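Local coordinates for protein ASCH domain (Vibrio cholerae TMA 21, PDB 3S9X) that is of unknown function but carries an ASCH domain of the PUA clan, a fold that in related proteins is associated with RNA binding, at residues A[95-100]-A[151-156]; A[28-33]-A[73-78]; A[11-16]-A[90-95]. All blocks are in the same frame, centred on the assembly; numbering follows the deposited sequence.

Contact 1. Residues A[95-100]-A[151-156]; sequences ITSVSK and LEHFKV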
loop_
_atom_site.group_PDB
_atom_site.type_symbol
_atom_site.label_atom_id
_atom_site.label_comp_id
_atom_site.label_asym_id
_atom_site.label_seq_id
_atom_site.Cartn_x
_atom_site.Cartn_y
_atom_site.Cartn_z
ATOM N N ILE A 95 4.760 4.663 5.839
ATOM C CA ILE A 95 4.176 3.619 6.661
ATOM C C ILE A 95 4.290 3.976 8.149
ATOM O O ILE A 95 5.388 4.256 8.611
ATOM C CB ILE A 95 4.816 2.259 6.354
ATOM C CG1 ILE A 95 4.502 1.863 4.897
ATOM C CG2 ILE A 95 4.332 1.185 7.414
ATOM C CD1 ILE A 95 4.924 0.451 4.426
ATOM N N THR A 96 3.176 3.855 8.882
ATOM C CA THR A 96 3.127 4.209 10.282
ATOM C C THR A 96 2.912 2.999 11.218
ATOM O O THR A 96 3.329 3.063 12.357
ATOM C CB THR A 96 2.042 5.290 10.577
ATOM O OG1 THR A 96 0.835 4.727 10.147
ATOM C CG2 THR A 96 2.349 6.621 9.821
ATOM N N SER A 97 2.409 1.878 10.707
ATOM C CA SER A 97 2.248 0.665 11.489
ATOM C C SER A 97 2.068 -0.529 10.614
ATOM O O SER A 97 1.589 -0.408 9.484
ATOM C CB SER A 97 1.074 0.759 12.459
ATOM O OG SER A 97 -0.160 0.751 11.834
ATOM N N VAL A 98 2.448 -1.683 11.119
ATOM C CA VAL A 98 2.347 -2.993 10.436
ATOM C C VAL A 98 1.890 -4.028 11.466
ATOM O O VAL A 98 2.369 -4.047 12.607
ATOM C CB VAL A 98 3.669 -3.399 9.811
ATOM C CG1 VAL A 98 3.564 -4.767 9.130
ATOM C CG2 VAL A 98 4.148 -2.397 8.823
ATOM N N SER A 99 0.880 -4.810 11.114
ATOM C CA SER A 99 0.411 -5.889 11.997
ATOM C C SER A 99 -0.260 -6.962 11.158
ATOM O O SER A 99 -0.264 -6.856 9.931
ATOM C CB SER A 99 -0.583 -5.329 13.026
ATOM O OG SER A 99 -1.824 -5.028 12.422
ATOM N N LYS A 100 -0.723 -8.016 11.838
ATOM C CA LYS A 100 -1.391 -9.127 11.134
ATOM C C LYS A 100 -2.779 -9.432 11.683
ATOM O O LYS A 100 -3.003 -9.255 12.886
ATOM C CB LYS A 100 -0.574 -10.420 11.191
ATOM C CG LYS A 100 0.828 -10.281 10.663
ATOM C CD LYS A 100 1.608 -11.548 10.726
ATOM C CE LYS A 100 3.014 -11.397 10.275
ATOM N NZ LYS A 100 3.881 -10.676 11.278
ATOM N N LEU A 151 -1.451 -6.068 7.603
ATOM C CA LEU A 151 -2.158 -4.759 7.604
ATOM C C LEU A 151 -1.111 -3.680 7.688
ATOM O O LEU A 151 -0.224 -3.716 8.575
ATOM C CB LEU A 151 -3.037 -4.657 8.820
ATOM C CG LEU A 151 -4.050 -5.831 9.041
ATOM C CD1 LEU A 151 -4.974 -5.448 10.209
ATOM C CD2 LEU A 151 -4.880 -6.233 7.820
ATOM N N GLU A 152 -1.212 -2.675 6.804
ATOM C CA GLU A 152 -0.338 -1.498 6.839
ATOM C C GLU A 152 -1.181 -0.234 6.998
ATOM O O GLU A 152 -2.248 -0.114 6.359
ATOM C CB GLU A 152 0.454 -1.368 5.546
ATOM C CG GLU A 152 1.371 -2.499 5.303
ATOM C CD GLU A 152 1.958 -2.502 3.855
ATOM O OE1 GLU A 152 2.457 -1.449 3.471
ATOM O OE2 GLU A 152 1.960 -3.593 3.259
ATOM N N HIS A 153 -0.787 0.641 7.908
ATOM C CA HIS A 153 -1.350 1.969 7.987
ATOM C C HIS A 153 -0.297 2.965 7.509
ATOM O O HIS A 153 0.921 2.724 7.679
ATOM C CB HIS A 153 -1.805 2.302 9.380
ATOM C CG HIS A 153 -3.032 1.572 9.821
ATOM N ND1 HIS A 153 -3.044 0.261 10.192
ATOM C CD2 HIS A 153 -4.286 2.020 9.974
ATOM C CE1 HIS A 153 -4.278 -0.065 10.567
ATOM N NE2 HIS A 153 -5.059 0.962 10.390
ATOM N N PHE A 154 -0.717 4.090 6.964
ATOM C CA PHE A 154 0.204 5.040 6.393
ATOM C C PHE A 154 -0.430 6.467 6.389
ATOM O O PHE A 154 -1.635 6.607 6.579
ATOM C CB PHE A 154 0.697 4.603 5.000
ATOM C CG PHE A 154 -0.419 4.286 4.054
ATOM C CD1 PHE A 154 -1.229 5.249 3.500
ATOM C CD2 PHE A 154 -0.694 2.948 3.739
ATOM C CE1 PHE A 154 -2.242 4.879 2.577
ATOM C CE2 PHE A 154 -1.702 2.600 2.874
ATOM C CZ PHE A 154 -2.457 3.590 2.270
ATOM N N LYS A 155 0.442 7.428 6.109
ATOM C CA LYS A 155 0.056 8.821 6.059
ATOM C C LYS A 155 0.700 9.480 4.869
ATOM O O LYS A 155 1.826 9.142 4.519
ATOM C CB LYS A 155 0.418 9.544 7.330
ATOM C CG LYS A 155 1.884 9.699 7.572
ATOM C CD LYS A 155 2.300 10.366 8.879
ATOM C CE LYS A 155 3.792 10.447 9.080
ATOM N NZ LYS A 155 4.148 11.052 10.411
ATOM N N VAL A 156 0.034 10.468 4.268
ATOM C CA VAL A 156 0.602 11.284 3.228
ATOM C C VAL A 156 1.649 12.224 3.851
ATOM O O VAL A 156 1.302 12.910 4.801
ATOM C CB VAL A 156 -0.460 12.044 2.427
ATOM C CG1 VAL A 156 0.185 13.002 1.476
ATOM C CG2 VAL A 156 -1.333 11.036 1.652
HETATM O O HOH W 1 -1.156 -1.768 10.741
#
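Residues 95-100 and 151-156 pair as antiparallel strands, Ser97 with His153 and Ser99 with Leu151 being hydrogen-bonded pairs, and their axes run at 166° with a closest approach of 4.4 Å. A classic beta bulge shifts the register by one: Thr96 and Ser97 both face His153, whose carbonyl O takes a nearly straight bond from Thr96 N (2.8 Å, 175° at the hydrogen) and a weak one from Ser97 N (3.5 Å). Beyond the bulge the ladder is regular, with Leu151 N bound to Ser99 O at 2.7 Å and a CA-H...O contact from Val98 CA to Leu151 O.

On the side of Ser97, Leu151 and His153, one water ties three groups together. It lies in the plane of the His153 ring at its edge, 2.8 Å from ND1, binds Ser97 OG and donates to Leu151 O. Ser97 OG, set between the backbone N and carbonyl carbon (chi1 70°), also rests 3.3 Å from His153 CB. Thr96 CG2 meets Lys155 CG at 3.8 Å, the two side chains crossing at about a right angle. The other face carries Ile95, Val98, Glu152 and Phe154.

The two are the third and fourth of five strands, with 79-83 beyond 89-102 and 58-62 beyond 148-158; Phe110 meets the His153 ring, and Ile51 of helix 41-52 packs on Phe154.

Contact 2. Residues A[28-33]-A[73-78]; sequences KYTSFS and MPQVGH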
loop_
_atom_site.group_PDB
_atom_site.type_symbol
_atom_site.label_atom_id
_atom_site.label_comp_id
_atom_site.label_asym_id
_atom_site.label_seq_id
_atom_site.Cartn_x
_atom_site.Cartn_y
_atom_site.Cartn_z
ATOM N N LYS A 28 16.993 9.997 7.803
ATOM C CA LYS A 28 16.511 8.850 8.556
ATOM C C LYS A 28 15.869 7.780 7.649
ATOM O O LYS A 28 15.727 6.628 8.058
ATOM C CB LYS A 28 15.423 9.299 9.509
ATOM C CG LYS A 28 14.020 9.702 8.826
ATOM C CD LYS A 28 13.080 10.534 9.650
ATOM C CE LYS A 28 11.941 11.090 8.889
ATOM N NZ LYS A 28 10.661 11.336 9.651
ATOM N N TYR A 29 15.392 8.186 6.475
ATOM C CA TYR A 29 14.746 7.252 5.595
ATOM C C TYR A 29 15.704 6.317 4.917
ATOM O O TYR A 29 16.741 6.754 4.377
ATOM C CB TYR A 29 13.960 7.993 4.528
ATOM C CG TYR A 29 12.814 8.828 5.084
ATOM C CD1 TYR A 29 11.694 8.243 5.637
ATOM C CD2 TYR A 29 12.824 10.179 4.998
ATOM C CE1 TYR A 29 10.613 8.959 6.020
ATOM C CE2 TYR A 29 11.729 10.957 5.368
ATOM C CZ TYR A 29 10.597 10.310 5.899
ATOM O OH TYR A 29 9.492 11.094 6.266
ATOM N N THR A 30 15.379 5.035 4.942
ATOM C CA THR A 30 16.191 3.952 4.362
ATOM C C THR A 30 15.529 2.944 3.461
ATOM O O THR A 30 16.174 2.072 2.917
ATOM C CB THR A 30 16.874 3.143 5.550
ATOM O OG1 THR A 30 15.815 2.565 6.333
ATOM C CG2 THR A 30 17.680 4.083 6.443
ATOM N N SER A 31 14.200 3.103 3.310
ATOM C CA SER A 31 13.323 2.137 2.588
ATOM C C SER A 31 12.328 2.889 1.735
ATOM O O SER A 31 11.611 3.730 2.207
ATOM C CB SER A 31 12.666 1.184 3.573
ATOM O OG SER A 31 11.870 0.224 2.956
ATOM N N PHE A 32 12.388 2.600 0.445
ATOM C CA PHE A 32 11.687 3.394 -0.573
ATOM C C PHE A 32 11.128 2.494 -1.663
ATOM O O PHE A 32 11.717 1.488 -2.029
ATOM C CB PHE A 32 12.673 4.397 -1.283
ATOM C CG PHE A 32 13.461 5.228 -0.373
ATOM C CD1 PHE A 32 12.990 6.483 0.021
ATOM C CD2 PHE A 32 14.661 4.784 0.171
ATOM C CE1 PHE A 32 13.747 7.285 0.817
ATOM C CE2 PHE A 32 15.382 5.541 1.004
ATOM C CZ PHE A 32 14.969 6.842 1.320
ATOM N N SER A 33 9.974 2.893 -2.205
ATOM C CA SER A 33 9.437 2.242 -3.405
ATOM C C SER A 33 8.550 3.249 -4.196
ATOM O O SER A 33 8.276 4.357 -3.701
ATOM C CB SER A 33 8.574 1.081 -2.991
ATOM O OG SER A 33 7.392 1.459 -2.329
HETATM N N MSE A 73 8.953 -8.063 4.392
HETATM C CA MSE A 73 7.841 -7.408 5.087
HETATM C C MSE A 73 7.882 -5.889 4.956
HETATM O O MSE A 73 8.954 -5.275 4.953
HETATM C CB MSE A 73 7.837 -7.749 6.574
HETATM C CG MSE A 73 7.285 -9.163 6.814
HETATM SE SE MSE A 73 5.451 -9.276 6.827
HETATM C CE MSE A 73 5.115 -8.321 8.462
ATOM N N PRO A 74 6.710 -5.274 4.879
ATOM C CA PRO A 74 6.654 -3.816 4.982
ATOM C C PRO A 74 7.187 -3.338 6.329
ATOM O O PRO A 74 7.019 -4.044 7.323
ATOM C CB PRO A 74 5.192 -3.509 4.804
ATOM C CG PRO A 74 4.519 -4.601 5.324
ATOM C CD PRO A 74 5.370 -5.853 4.866
ATOM N N GLN A 75 7.819 -2.174 6.331
ATOM C CA GLN A 75 8.446 -1.606 7.506
ATOM C C GLN A 75 7.880 -0.235 7.816
ATOM O O GLN A 75 7.707 0.607 6.929
ATOM C CB GLN A 75 9.960 -1.289 7.246
ATOM C CG GLN A 75 10.902 -2.284 7.323
ATOM C CD GLN A 75 12.233 -1.902 6.705
ATOM O OE1 GLN A 75 12.765 -0.711 6.752
ATOM N NE2 GLN A 75 12.856 -2.916 6.144
ATOM N N VAL A 76 7.654 0.025 9.096
ATOM C CA VAL A 76 7.426 1.352 9.582
ATOM C C VAL A 76 8.500 2.298 9.070
ATOM O O VAL A 76 9.689 1.941 9.098
ATOM C CB VAL A 76 7.237 1.389 11.117
ATOM C CG1 VAL A 76 7.197 2.773 11.670
ATOM C CG2 VAL A 76 5.969 0.581 11.520
ATOM N N GLY A 77 8.085 3.470 8.587
ATOM C CA GLY A 77 9.009 4.477 8.099
ATOM C C GLY A 77 9.338 4.368 6.605
ATOM O O GLY A 77 9.974 5.280 6.003
ATOM N N HIS A 78 8.925 3.278 5.941
ATOM C CA HIS A 78 9.021 3.183 4.503
ATOM C C HIS A 78 8.296 4.354 3.805
ATOM O O HIS A 78 7.171 4.664 4.185
ATOM C CB HIS A 78 8.392 1.840 4.065
ATOM C CG HIS A 78 8.437 1.623 2.592
ATOM N ND1 HIS A 78 9.523 1.060 1.943
ATOM C CD2 HIS A 78 7.490 1.786 1.633
ATOM C CE1 HIS A 78 9.249 0.948 0.656
ATOM N NE2 HIS A 78 8.014 1.365 0.439
HETATM O O HOH W 2 15.425 -0.062 5.905
HETATM O O HOH W 3 12.852 4.106 6.123
HETATM O O HOH W 4 12.007 5.255 4.439
#
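The imidazole of His78 is gripped at both nitrogens by serine hydroxyls from 28-33, and this is where the contact is tight. Ser31 OG lies in the ring plane at its edge, 2.7 Å from His78 ND1, while Ser33 OG stands 2.8 Å from His78 NE2, near the plane. Either partner could be the donor in each bond. Two bonds at separate ring nitrogens fix the rotation of the imidazole about its CB-CG bond. Ser31 CB points toward 73-78, and OG, anti to the backbone N (chi1 -178°), is thereby carried to ND1. Between the serines the ring passes close to the main chain, with His78 CE1 3.4 Å from Phe32 C. His78 CA adds a CA-H...O contact with Ser31 O.

Toward Thr30 and Gln75 direct contact gives way to water. The closest direct approach of Gln75 OE1 is 3.7 Å, to Ser31 CB, and one water spans the gap between Thr30 OG1 and Gln75 OE1. A second water donates to both Ser31 O and Gly77 O, at 2.7 Å from the former, and a third accepts from Thr30 N and donates weakly to Gly77 O. That same carbonyl O sits in the plane of the Tyr29 ring at its edge, 3.4 Å from CD1, while the phenol OH of Tyr29 bonds to Glu94 OE1 and Tyr17 OH.

Gln75 to His78 form a type II beta turn, closed by His78 N to Gln75 O at 3.1 Å, with Gly77 at the third position and a positive phi of 90°. The turn leads directly into strand 79-83, so the two serine-histidine bonds stand where strands 32-35 and 79-83 begin their parallel pairing.

Contact 3. Residues A[11-16]-A[90-95]; sequences QLFLEQ and ICIIEI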
loop_
_atom_site.group_PDB
_atom_site.type_symbol
_atom_site.label_atom_id
_atom_site.label_comp_id
_atom_site.label_asym_id
_atom_site.label_seq_id
_atom_site.Cartn_x
_atom_site.Cartn_y
_atom_site.Cartn_z
ATOM N N GLN A 11 11.440 9.087 -8.949
ATOM C CA GLN A 11 12.691 9.512 -8.302
ATOM C C GLN A 11 12.742 11.015 -8.114
ATOM O O GLN A 11 13.092 11.510 -7.025
ATOM C CB GLN A 11 13.893 9.017 -9.136
ATOM C CG GLN A 11 15.187 9.297 -8.480
ATOM C CD GLN A 11 16.350 8.474 -9.000
ATOM O OE1 GLN A 11 17.464 8.780 -8.622
ATOM N NE2 GLN A 11 16.089 7.425 -9.826
ATOM N N LEU A 12 12.407 11.780 -9.155
ATOM C CA LEU A 12 12.387 13.214 -9.057
ATOM C C LEU A 12 11.446 13.695 -7.989
ATOM O O LEU A 12 11.723 14.653 -7.242
ATOM C CB LEU A 12 12.152 13.892 -10.421
ATOM C CG LEU A 12 13.226 13.761 -11.469
ATOM C CD1 LEU A 12 12.674 14.177 -12.819
ATOM C CD2 LEU A 12 14.356 14.587 -11.065
ATOM N N PHE A 13 10.254 13.117 -7.941
ATOM C CA PHE A 13 9.219 13.522 -6.985
ATOM C C PHE A 13 9.690 13.250 -5.579
ATOM O O PHE A 13 9.515 14.078 -4.663
ATOM C CB PHE A 13 7.923 12.772 -7.302
ATOM C CG PHE A 13 6.648 13.320 -6.691
ATOM C CD1 PHE A 13 6.128 14.516 -7.165
ATOM C CD2 PHE A 13 5.944 12.598 -5.791
ATOM C CE1 PHE A 13 4.889 14.940 -6.721
ATOM C CE2 PHE A 13 4.692 13.019 -5.376
ATOM C CZ PHE A 13 4.176 14.195 -5.815
ATOM N N LEU A 14 10.247 12.054 -5.363
ATOM C CA LEU A 14 10.784 11.687 -4.060
ATOM C C LEU A 14 11.913 12.631 -3.626
ATOM O O LEU A 14 11.956 13.045 -2.476
ATOM C CB LEU A 14 11.303 10.281 -4.120
ATOM C CG LEU A 14 11.902 9.643 -2.845
ATOM C CD1 LEU A 14 11.033 9.785 -1.562
ATOM C CD2 LEU A 14 12.282 8.158 -3.100
ATOM N N GLU A 15 12.770 13.000 -4.590
ATOM C CA GLU A 15 13.844 13.956 -4.263
ATOM C C GLU A 15 13.275 15.292 -3.874
ATOM O O GLU A 15 13.835 15.977 -3.008
ATOM C CB GLU A 15 14.870 14.089 -5.369
ATOM C CG GLU A 15 15.694 12.899 -5.560
ATOM C CD GLU A 15 16.842 12.677 -4.498
ATOM O OE1 GLU A 15 17.819 11.939 -4.890
ATOM O OE2 GLU A 15 16.763 13.174 -3.288
ATOM N N GLN A 16 12.131 15.706 -4.470
ATOM C CA GLN A 16 11.493 16.941 -4.049
ATOM C C GLN A 16 11.073 16.846 -2.605
ATOM O O GLN A 16 11.267 17.806 -1.823
ATOM C CB GLN A 16 10.318 17.329 -4.957
ATOM C CG GLN A 16 10.714 17.752 -6.329
ATOM C CD GLN A 16 9.630 18.190 -7.206
ATOM O OE1 GLN A 16 9.660 19.315 -7.819
ATOM N NE2 GLN A 16 8.688 17.344 -7.355
ATOM N N ILE A 90 1.494 10.811 -7.692
ATOM C CA ILE A 90 0.336 11.561 -7.170
ATOM C C ILE A 90 0.667 12.055 -5.727
ATOM O O ILE A 90 0.402 13.200 -5.383
ATOM C CB ILE A 90 -0.887 10.653 -7.140
ATOM C CG1 ILE A 90 -1.279 10.179 -8.590
ATOM C CG2 ILE A 90 -2.052 11.364 -6.396
ATOM C CD1 ILE A 90 -1.472 11.284 -9.577
ATOM N N CYS A 91 1.244 11.204 -4.892
ATOM C CA CYS A 91 1.592 11.593 -3.528
ATOM C C CYS A 91 2.672 10.616 -3.019
ATOM O O CYS A 91 3.020 9.678 -3.673
ATOM C CB CYS A 91 0.375 11.677 -2.633
ATOM S SG CYS A 91 -0.455 10.119 -2.352
ATOM N N ILE A 92 3.183 10.935 -1.829
ATOM C CA ILE A 92 4.125 10.068 -1.168
ATOM C C ILE A 92 3.514 9.705 0.212
ATOM O O ILE A 92 3.094 10.623 0.934
ATOM C CB ILE A 92 5.545 10.680 -0.987
ATOM C CG1 ILE A 92 6.052 11.169 -2.332
ATOM C CG2 ILE A 92 6.515 9.681 -0.344
ATOM C CD1 ILE A 92 7.437 11.801 -2.338
ATOM N N ILE A 93 3.568 8.425 0.557
ATOM C CA ILE A 93 3.104 7.940 1.816
ATOM C C ILE A 93 4.224 7.384 2.652
ATOM O O ILE A 93 5.228 6.913 2.088
ATOM C CB ILE A 93 1.966 6.952 1.690
ATOM C CG1 ILE A 93 2.379 5.683 0.934
ATOM C CG2 ILE A 93 0.697 7.578 1.108
ATOM C CD1 ILE A 93 1.387 4.555 0.832
ATOM N N GLU A 94 4.067 7.442 3.990
ATOM C CA GLU A 94 5.040 6.902 4.950
ATOM C C GLU A 94 4.248 5.884 5.784
ATOM O O GLU A 94 3.172 6.179 6.340
ATOM C CB GLU A 94 5.575 7.994 5.904
ATOM C CG GLU A 94 6.620 7.453 6.855
ATOM C CD GLU A 94 7.268 8.523 7.656
ATOM O OE1 GLU A 94 7.452 9.661 7.184
ATOM O OE2 GLU A 94 7.740 8.160 8.772
ATOM N N ILE A 95 4.760 4.663 5.839
ATOM C CA ILE A 95 4.176 3.619 6.661
ATOM C C ILE A 95 4.290 3.976 8.149
ATOM O O ILE A 95 5.388 4.256 8.611
ATOM C CB ILE A 95 4.816 2.259 6.354
ATOM C CG1 ILE A 95 4.502 1.863 4.897
ATOM C CG2 ILE A 95 4.332 1.185 7.414
ATOM C CD1 ILE A 95 4.924 0.451 4.426
#
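Phe13 CG stands anti to the backbone N (chi1 -163°), on a CB directed at the strand, and Ile92 CG1 lies beside its own backbone N (chi1 -53°), with CD1 extended beyond it. The two side chains slide past each other in opposite directions, bringing Phe13 CD2 to 3.7 Å from Ile92 CG1. Farther round the ring, Cys91 CA lies in its plane at the edge, 3.9 Å from CE2, and CZ comes within 3.9 Å of Ile90 O. The tip of Ile92 goes on to the helix backbone: CD1 is 3.8 Å from Leu14 CA and 4.2 Å from Leu14 CD1, where the isoleucine and leucine side chains cross at about a right angle.

Helix 11-16 crosses strand 90-95 at -60°, with axes 9.4 Å apart at their closest. Phe13 also meets the Tyr158 ring edge-to-face, and Leu14 rests on Val81, so the helix spans neighbouring strands on this face of the sheet. Across the sheet, Ile51 of helix 41-52 touches Cys91 and Ile93.

Apart from Phe13 CZ and Ile90 O, carbon meets carbon (204 Å² buried), and the segments share no hydrogen bond; the association here therefore probably rests on apolar burial and van der Waals fit.

How the contacts relate
All three contacts reach one mixed sheet. Contacts 1 and 3 share Ile95 and lie along strand 89-102, their centres about 16 Å apart; contact 2 is about 11 Å from the centre of contact 1 and 12 Å from that of contact 3. Main-chain bonds join contacts 1 and 2, with Ile95 O 2.8 Å from Gly77 N. Contacts 2 and 3 meet where Phe32 CD1 packs 3.6 Å from Leu14 CD2. Along the chain, the segments of contact 2 fall between those of contact 3, and contact 1 follows. The N-terminal helix 8-19 and the loop before strand 79-83 are thus tied to the same sheet.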